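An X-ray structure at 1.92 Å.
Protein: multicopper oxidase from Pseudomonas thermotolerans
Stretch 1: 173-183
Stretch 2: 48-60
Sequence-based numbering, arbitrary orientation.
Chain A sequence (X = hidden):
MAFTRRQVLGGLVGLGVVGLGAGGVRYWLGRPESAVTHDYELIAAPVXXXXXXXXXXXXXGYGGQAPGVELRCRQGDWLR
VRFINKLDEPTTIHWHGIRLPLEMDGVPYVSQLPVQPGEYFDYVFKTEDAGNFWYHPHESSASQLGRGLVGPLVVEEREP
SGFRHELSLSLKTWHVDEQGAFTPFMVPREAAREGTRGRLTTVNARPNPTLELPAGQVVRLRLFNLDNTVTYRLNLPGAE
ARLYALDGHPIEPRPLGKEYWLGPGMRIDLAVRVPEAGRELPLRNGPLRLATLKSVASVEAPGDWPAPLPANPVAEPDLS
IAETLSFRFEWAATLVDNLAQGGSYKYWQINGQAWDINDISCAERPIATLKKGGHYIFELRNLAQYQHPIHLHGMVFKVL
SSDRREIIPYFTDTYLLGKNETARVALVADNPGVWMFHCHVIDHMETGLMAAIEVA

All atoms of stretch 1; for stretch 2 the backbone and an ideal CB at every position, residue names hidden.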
# COMPACT_ATOMS: atom_id res chain seq x y z
N THR A 173 1.19 3.23 -12.23
CA THR A 173 1.88 3.08 -13.52
C THR A 173 1.06 2.07 -14.33
O THR A 173 1.12 0.85 -14.09
CB THR A 173 3.35 2.67 -13.27
OG1 THR A 173 3.95 3.82 -12.73
CG2 THR A 173 4.14 2.23 -14.58
N TRP A 174 0.26 2.63 -15.23
CA TRP A 174 -0.75 1.93 -15.94
C TRP A 174 -0.17 1.19 -17.10
O TRP A 174 0.51 1.78 -17.95
CB TRP A 174 -1.73 2.91 -16.51
CG TRP A 174 -2.61 3.57 -15.52
CD1 TRP A 174 -2.39 4.77 -14.87
CD2 TRP A 174 -3.89 3.12 -15.11
NE1 TRP A 174 -3.44 5.06 -14.07
CE2 TRP A 174 -4.38 4.06 -14.20
CE3 TRP A 174 -4.66 1.98 -15.40
CZ2 TRP A 174 -5.63 3.93 -13.61
CZ3 TRP A 174 -5.88 1.85 -14.79
CH2 TRP A 174 -6.36 2.81 -13.89
N HIS A 175 -0.56 -0.08 -17.20
CA HIS A 175 -0.24 -0.94 -18.31
C HIS A 175 -1.18 -0.61 -19.45
O HIS A 175 -2.05 -1.36 -19.75
CB HIS A 175 -0.51 -2.39 -17.96
CG HIS A 175 0.20 -2.89 -16.76
ND1 HIS A 175 -0.09 -2.47 -15.48
CD2 HIS A 175 1.15 -3.83 -16.63
CE1 HIS A 175 0.72 -3.08 -14.63
NE2 HIS A 175 1.48 -3.90 -15.30
N VAL A 176 -0.98 0.52 -20.09
CA VAL A 176 -1.70 0.83 -21.29
C VAL A 176 -0.67 1.21 -22.34
O VAL A 176 0.37 1.77 -21.99
CB VAL A 176 -2.76 1.93 -21.05
CG1 VAL A 176 -3.65 1.54 -19.91
CG2 VAL A 176 -2.16 3.28 -20.79
N ASP A 177 -0.92 0.86 -23.61
CA ASP A 177 0.02 1.21 -24.68
C ASP A 177 -0.15 2.68 -25.04
O ASP A 177 -0.80 3.40 -24.35
CB ASP A 177 -0.09 0.27 -25.90
CG ASP A 177 -1.47 0.34 -26.60
OD1 ASP A 177 -2.29 1.20 -26.22
OD2 ASP A 177 -1.74 -0.42 -27.57
N GLU A 178 0.44 3.11 -26.14
CA GLU A 178 0.24 4.43 -26.66
C GLU A 178 -1.17 4.81 -27.18
O GLU A 178 -1.39 6.01 -27.45
CB GLU A 178 1.33 4.74 -27.73
CG GLU A 178 2.69 5.20 -27.14
CD GLU A 178 3.75 4.12 -27.06
OE1 GLU A 178 3.41 2.91 -26.95
OE2 GLU A 178 4.95 4.52 -27.07
N GLN A 179 -2.12 3.86 -27.31
CA GLN A 179 -3.51 4.15 -27.81
C GLN A 179 -4.61 3.85 -26.74
O GLN A 179 -5.85 3.65 -27.02
CB GLN A 179 -3.74 3.43 -29.14
CG GLN A 179 -2.94 4.09 -30.29
CD GLN A 179 -1.50 3.56 -30.41
OE1 GLN A 179 -1.26 2.36 -30.53
NE2 GLN A 179 -0.55 4.46 -30.41
N GLY A 180 -4.14 3.86 -25.50
CA GLY A 180 -4.94 3.61 -24.37
C GLY A 180 -5.32 2.20 -24.04
O GLY A 180 -5.96 2.01 -22.99
N ALA A 181 -4.91 1.21 -24.86
CA ALA A 181 -5.35 -0.16 -24.62
C ALA A 181 -4.49 -0.78 -23.57
O ALA A 181 -3.27 -0.57 -23.53
CB ALA A 181 -5.24 -0.99 -25.86
N PHE A 182 -5.11 -1.63 -22.76
CA PHE A 182 -4.38 -2.39 -21.80
C PHE A 182 -3.47 -3.45 -22.47
O PHE A 182 -3.85 -4.11 -23.47
CB PHE A 182 -5.30 -3.10 -20.81
CG PHE A 182 -6.04 -2.16 -19.86
CD1 PHE A 182 -5.35 -1.37 -18.96
CD2 PHE A 182 -7.42 -2.11 -19.86
CE1 PHE A 182 -6.01 -0.50 -18.08
CE2 PHE A 182 -8.08 -1.27 -18.98
CZ PHE A 182 -7.37 -0.46 -18.08
N THR A 183 -2.29 -3.58 -21.86
CA THR A 183 -1.27 -4.49 -22.25
C THR A 183 -1.44 -5.54 -21.19
O THR A 183 -2.18 -5.35 -20.24
CB THR A 183 0.18 -3.84 -22.29
OG1 THR A 183 0.61 -3.33 -20.99
CG2 THR A 183 0.20 -2.68 -23.29
N UNK A 48 -14.54 4.26 -18.11
CA UNK A 48 -13.77 4.54 -19.32
C UNK A 48 -13.00 5.78 -18.96
O UNK A 48 -13.53 6.72 -18.39
CB UNK A 48 -14.64 4.72 -20.57
N UNK A 49 -11.73 5.75 -19.25
CA UNK A 49 -10.83 6.82 -18.87
C UNK A 49 -9.99 7.19 -20.04
O UNK A 49 -9.54 6.32 -20.76
CB UNK A 49 -9.95 6.42 -17.68
N UNK A 50 -9.74 8.49 -20.17
CA UNK A 50 -8.92 9.07 -21.27
C UNK A 50 -7.65 9.26 -20.58
O UNK A 50 -7.42 10.32 -20.03
CB UNK A 50 -9.46 10.36 -21.89
N UNK A 51 -6.87 8.20 -20.49
CA UNK A 51 -5.51 8.32 -19.93
C UNK A 51 -4.53 8.76 -20.97
O UNK A 51 -3.58 9.47 -20.68
CB UNK A 51 -5.05 6.99 -19.32
N UNK A 52 -4.73 8.25 -22.18
CA UNK A 52 -3.95 8.67 -23.29
C UNK A 52 -4.91 9.57 -24.02
O UNK A 52 -5.97 9.08 -24.43
CB UNK A 52 -3.41 7.51 -24.14
N UNK A 53 -4.58 10.90 -24.13
CA UNK A 53 -5.45 11.78 -24.89
C UNK A 53 -5.97 11.07 -26.15
O UNK A 53 -5.24 10.26 -26.77
CB UNK A 53 -4.71 13.06 -25.26
N UNK A 54 -7.25 11.30 -26.43
CA UNK A 54 -7.88 10.88 -27.66
C UNK A 54 -8.24 9.41 -27.74
O UNK A 54 -8.58 8.94 -28.81
CB UNK A 54 -6.96 11.23 -28.83
N UNK A 55 -8.15 8.72 -26.61
CA UNK A 55 -8.28 7.24 -26.54
C UNK A 55 -8.92 6.81 -25.24
O UNK A 55 -8.71 7.40 -24.18
CB UNK A 55 -6.91 6.56 -26.68
N UNK A 56 -9.64 5.71 -25.33
CA UNK A 56 -10.43 5.21 -24.22
C UNK A 56 -9.70 4.09 -23.71
O UNK A 56 -9.31 3.23 -24.47
CB UNK A 56 -11.86 4.82 -24.60
N UNK A 57 -9.53 4.10 -22.41
CA UNK A 57 -8.98 2.99 -21.71
C UNK A 57 -10.14 2.44 -20.91
O UNK A 57 -10.88 3.20 -20.23
CB UNK A 57 -7.78 3.38 -20.84
N UNK A 58 -10.34 1.12 -21.04
CA UNK A 58 -11.57 0.60 -20.50
C UNK A 58 -11.36 0.18 -19.05
O UNK A 58 -11.37 -0.96 -18.79
CB UNK A 58 -12.07 -0.57 -21.34
N UNK A 59 -11.14 1.13 -18.15
CA UNK A 59 -10.71 0.81 -16.78
C UNK A 59 -11.87 0.38 -15.90
O UNK A 59 -13.03 0.50 -16.30
CB UNK A 59 -10.01 2.02 -16.15
N UNK A 60 -11.54 -0.11 -14.71
CA UNK A 60 -12.48 -0.58 -13.66
C UNK A 60 -12.13 0.20 -12.42
O UNK A 60 -10.94 0.32 -12.06
CB UNK A 60 -12.39 -2.09 -13.41

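At position 48 nothing of stretch 1 lies within 5.5 Å of the ideal CB, so the contact sets no preference; it is Asp 48. Position 49 points toward stretch 1 but has the same empty radius, so only a long side chain could reach the indole of Trp 174. Met 49 does: its SD stands 4.4 Å from Trp 174 CH2. Position 50 points away, leaving the choice open; it is Glu 50.

Position 51 points toward stretch 1, its ideal CB 4.9 Å from Val 176 CG2, with the Trp 174 ring beyond. A medium or large apolar side chain would suit. Leu 51 sets CD1 over one indole face, 3.8 Å from the centroid of the five-membered ring, a CH-pi contact.

Position 52 faces the turn of stretch 1, its ideal CB 4.0 Å from Gly 180 N and 4.2 Å from Glu 178 O. That leaves room for a small or branched group. Val 52 fits closely: CG1 is 3.1 Å from Glu 178 O.

Positions 53 and 54 are out of reach. Phi of -40° at 53 is compatible with proline, and phi of 78° at 54 favours glycine; they are Pro 53 and Gly 54.

At 55 the ideal CB is 3.1 Å from Gln 179 O. A flat ring or a slim polar chain could fit. His 55 lays its ring against Gln 179 CB, 3.6 Å from the centroid, a CH-pi contact. Its ND1 is 2.7 Å from Gln 179 O, but the angle is too poor for a hydrogen bond. Position 56 points away, so many residues would serve; it is Val 56.

Position 57 offers an acceptor, Gly 180 O, 3.1 Å from the ideal CB. Ser would supply a donor, Val the apolar bulk; Thr 57 combines both. OG1 donates to Gly 180 O at 2.6 Å, while CG2 covers one face of Phe 182, 3.7 Å from its centroid.

At 58, phi of -91° permits proline, and Phe 182 CE2 is 4.7 Å from the ideal CB. Pro 58 brings CD to 3.6 Å from that CE2. At 59, Phe 182 CZ (4.1 Å) and Trp 174 CZ3 (4.4 Å) approach the ideal CB, suiting a small apolar residue: Ala 59. Position 60 is unconstrained; the side chain of Trp 60 comes no nearer than 6.4 Å (CD1 to Phe 182 CE2).

Stretch 2 48-60: DMELVPGHVTPAW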
# COMPACT_ATOMS: atom_id res chain seq x y z
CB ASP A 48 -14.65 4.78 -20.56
CG ASP A 48 -15.08 3.50 -21.23
OD1 ASP A 48 -14.79 2.45 -20.64
OD2 ASP A 48 -15.69 3.52 -22.35
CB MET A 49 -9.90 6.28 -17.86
CG MET A 49 -10.59 5.99 -16.61
SD MET A 49 -9.39 5.61 -15.40
CE MET A 49 -8.34 7.08 -15.27
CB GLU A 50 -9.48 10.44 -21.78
CG GLU A 50 -9.12 10.89 -23.22
CD GLU A 50 -9.71 12.26 -23.59
OE1 GLU A 50 -10.59 12.83 -22.86
OE2 GLU A 50 -9.26 12.79 -24.64
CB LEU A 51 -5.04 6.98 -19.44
CG LEU A 51 -5.38 6.51 -18.05
CD1 LEU A 51 -4.97 5.06 -18.01
CD2 LEU A 51 -4.60 7.26 -17.03
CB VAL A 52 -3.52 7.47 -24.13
CG1 VAL A 52 -2.89 7.90 -25.43
CG2 VAL A 52 -2.51 6.65 -23.36
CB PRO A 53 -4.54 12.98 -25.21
CG PRO A 53 -3.73 13.11 -23.97
CD PRO A 53 -3.50 11.67 -23.50
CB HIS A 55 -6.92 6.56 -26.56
CG HIS A 55 -6.28 6.52 -27.91
ND1 HIS A 55 -6.56 5.53 -28.83
CD2 HIS A 55 -5.35 7.32 -28.48
CE1 HIS A 55 -5.85 5.74 -29.92
NE2 HIS A 55 -5.09 6.81 -29.72
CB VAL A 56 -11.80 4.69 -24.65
CG1 VAL A 56 -12.40 3.77 -23.57
CG2 VAL A 56 -12.70 5.88 -24.91
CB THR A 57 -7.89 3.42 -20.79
OG1 THR A 57 -6.80 3.95 -21.55
CG2 THR A 57 -7.46 2.19 -20.01
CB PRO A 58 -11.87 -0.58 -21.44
CG PRO A 58 -10.50 -1.11 -21.80
CD PRO A 58 -9.67 0.14 -21.92
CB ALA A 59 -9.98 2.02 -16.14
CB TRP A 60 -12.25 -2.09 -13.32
CG TRP A 60 -12.70 -2.97 -14.35
CD1 TRP A 60 -13.25 -2.62 -15.52
CD2 TRP A 60 -12.69 -4.39 -14.33
NE1 TRP A 60 -13.57 -3.73 -16.23
CE2 TRP A 60 -13.23 -4.83 -15.49
CE3 TRP A 60 -12.27 -5.33 -13.41
CZ2 TRP A 60 -13.41 -6.17 -15.79
CZ3 TRP A 60 -12.43 -6.71 -13.74
CH2 TRP A 60 -12.96 -7.09 -14.89
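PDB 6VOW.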